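Side-chain contact in TbiB1 (Thermobaculum terrenum, PDB 5V1V), which binds the leader peptide of a lasso peptide precursor, probably to present the precursor for processing during lasso peptide biosynthesis: residues A[40-45]-A[53-58]. Numbering follows the deposited sequence.
With ZN (zinc ion), chain E; ZN (zinc ion), chain F.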
loop_
_atom_site.group_PDB
_atom_site.type_symbol
_atom_site.label_atom_id
_atom_site.label_comp_id
_atom_site.label_asym_id
_atom_site.label_seq_id
_atom_site.Cartn_x
_atom_site.Cartn_y
_atom_site.Cartn_z
ATOM N N TRP A 40 2.607 -2.364 0.754
ATOM C CA TRP A 40 2.256 -2.133 2.146
ATOM C C TRP A 40 3.330 -2.673 3.090
ATOM O O TRP A 40 3.743 -2.000 4.036
ATOM C CB TRP A 40 0.897 -2.744 2.451
ATOM C CG TRP A 40 0.417 -2.404 3.827
ATOM C CD1 TRP A 40 0.512 -3.191 4.943
ATOM C CD2 TRP A 40 -0.194 -1.174 4.252
ATOM N NE1 TRP A 40 -0.009 -2.530 6.027
ATOM C CE2 TRP A 40 -0.460 -1.299 5.632
ATOM C CE3 TRP A 40 -0.565 0.009 3.598
ATOM C CZ2 TRP A 40 -1.068 -0.287 6.379
ATOM C CZ3 TRP A 40 -1.175 1.024 4.347
ATOM C CH2 TRP A 40 -1.418 0.863 5.725
ATOM N N SER A 41 3.809 -3.881 2.808
ATOM C CA SER A 41 4.854 -4.479 3.633
ATOM C C SER A 41 6.125 -3.629 3.663
ATOM O O SER A 41 6.767 -3.486 4.712
ATOM C CB SER A 41 5.163 -5.899 3.171
ATOM O OG SER A 41 4.047 -6.742 3.377
ATOM N N LEU A 42 6.474 -3.047 2.518
ATOM C CA LEU A 42 7.630 -2.157 2.439
ATOM C C LEU A 42 7.395 -0.853 3.210
ATOM O O LEU A 42 8.297 -0.351 3.878
ATOM C CB LEU A 42 7.992 -1.878 0.976
ATOM C CG LEU A 42 8.531 -3.090 0.201
ATOM C CD1 LEU A 42 8.309 -2.947 -1.297
ATOM C CD2 LEU A 42 10.001 -3.327 0.514
ATOM N N LEU A 43 6.178 -0.308 3.121
ATOM C CA LEU A 43 5.818 0.858 3.934
ATOM C C LEU A 43 5.924 0.542 5.430
ATOM O O LEU A 43 6.390 1.368 6.219
ATOM C CB LEU A 43 4.413 1.359 3.599
ATOM C CG LEU A 43 4.244 2.035 2.240
ATOM C CD1 LEU A 43 2.759 2.163 1.942
ATOM C CD2 LEU A 43 4.932 3.391 2.174
ATOM N N GLU A 44 5.489 -0.653 5.821
ATOM C CA GLU A 44 5.601 -1.089 7.214
ATOM C C GLU A 44 7.043 -1.061 7.717
ATOM O O GLU A 44 7.286 -0.797 8.899
ATOM C CB GLU A 44 4.994 -2.480 7.395
ATOM C CG GLU A 44 3.481 -2.489 7.281
ATOM C CD GLU A 44 2.874 -3.866 7.425
ATOM O OE1 GLU A 44 3.314 -4.798 6.727
ATOM O OE2 GLU A 44 1.928 -4.010 8.222
ATOM N N GLU A 45 7.980 -1.319 6.808
ATOM C CA GLU A 45 9.417 -1.312 7.109
ATOM C C GLU A 45 10.030 0.091 7.064
ATOM O O GLU A 45 11.230 0.261 7.318
ATOM C CB GLU A 45 10.173 -2.228 6.136
ATOM C CG GLU A 45 9.842 -3.705 6.272
ATOM C CD GLU A 45 10.199 -4.500 5.029
ATOM O OE1 GLU A 45 10.861 -3.953 4.123
ATOM O OE2 GLU A 45 9.807 -5.682 4.954
ATOM N N VAL A 53 9.993 1.771 -5.244
ATOM C CA VAL A 53 10.127 1.650 -6.694
ATOM C C VAL A 53 11.218 0.624 -7.029
ATOM O O VAL A 53 11.006 -0.276 -7.839
ATOM C CB VAL A 53 10.419 3.017 -7.362
ATOM C CG1 VAL A 53 10.767 2.837 -8.835
ATOM C CG2 VAL A 53 9.231 3.963 -7.204
ATOM N N ASP A 54 12.379 0.755 -6.394
ATOM C CA ASP A 54 13.496 -0.122 -6.706
ATOM C C ASP A 54 13.170 -1.568 -6.356
ATOM O O ASP A 54 13.521 -2.469 -7.112
ATOM C CB ASP A 54 14.764 0.360 -6.013
ATOM C CG ASP A 54 15.281 1.651 -6.595
ATOM O OD1 ASP A 54 14.723 2.131 -7.608
ATOM O OD2 ASP A 54 16.252 2.200 -6.032
ATOM N N ALA A 55 12.485 -1.790 -5.233
ATOM C CA ALA A 55 12.112 -3.141 -4.820
ATOM C C ALA A 55 11.138 -3.784 -5.798
ATOM O O ALA A 55 11.335 -4.931 -6.207
ATOM C CB ALA A 55 11.540 -3.132 -3.413
ATOM N N ILE A 56 10.108 -3.039 -6.195
ATOM C CA ILE A 56 9.132 -3.562 -7.147
ATOM C C ILE A 56 9.794 -3.844 -8.503
ATOM O O ILE A 56 9.515 -4.865 -9.122
ATOM C CB ILE A 56 7.893 -2.642 -7.270
ATOM C CG1 ILE A 56 7.175 -2.500 -5.912
ATOM C CG2 ILE A 56 6.928 -3.177 -8.318
ATOM C CD1 ILE A 56 6.775 -3.810 -5.243
ATOM N N CYS A 57 10.697 -2.968 -8.939
ATOM C CA CYS A 57 11.448 -3.197 -10.182
ATOM C C CYS A 57 12.352 -4.422 -10.136
ATOM O O CYS A 57 12.597 -5.051 -11.168
ATOM C CB CYS A 57 12.289 -1.983 -10.537
ATOM S SG CYS A 57 11.307 -0.635 -11.205
ATOM N N ALA A 58 12.856 -4.748 -8.950
ATOM C CA ALA A 58 13.723 -5.905 -8.775
ATOM C C ALA A 58 12.919 -7.205 -8.709
ATOM O O ALA A 58 13.401 -8.262 -9.128
ATOM C CB ALA A 58 14.564 -5.734 -7.520
HETATM ZN ZN ZN E . 2.987 -6.576 7.452
HETATM ZN ZN ZN F . 16.956 3.864 -6.799
HETATM O O HOH W 1 17.266 3.274 -8.736
HETATM O O HOH W 2 4.731 -7.240 6.889
#
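Helix 34-44 and helix 49-59 come closest within these segments at Leu42 and Ala55, whose CA atoms lie 8.6 Å apart. Both helices belong to the winged-helix-like fold of PqqD-type leader-binding proteins, in which a three-stranded antiparallel sheet is followed by a helical bundle. The contact is small and wholly apolar, and within 40-45 Leu42 is the side chain that reaches across. Its CG stands opposite the carbonyl carbon about CA-CB (chi1 -68°), and the nearly extended second torsion, 156°, sends CD1 out toward helix 49-59. There CD1 meets the CB methyl of Ala55, which points toward 40-45, at 3.9 Å, methyl against methyl. One residue on, Ile56 starts off to the side, but its ethyl arm swings back, and its CD1 lies 4.3 Å from CD1 of Leu42. The leucine methyl therefore has a neighbour on each of two successive residues of the facing helix. Ile56 also packs on an aromatic side chain of the bound leader peptide, which places this apolar patch beside the peptide-binding surface, and both helices pack on helix 64-80 as well, Ile56 on Val67, Val53 on Leu71 and Leu43 on Leu78.

Away from the apolar contact, each segment carries a zinc ligand. In Glu44, CD lies anti to CA (chi2 179°), which carries the carboxylate out to one zinc ion, bound through OE1 at 1.9 Å together with His14 and a water. Asp54 shares a second zinc ion with Glu50 and a water; its carboxylate is divided between two tasks, OD1 forming a salt bridge to Arg64 while OD2 sits 2.0 Å from the metal.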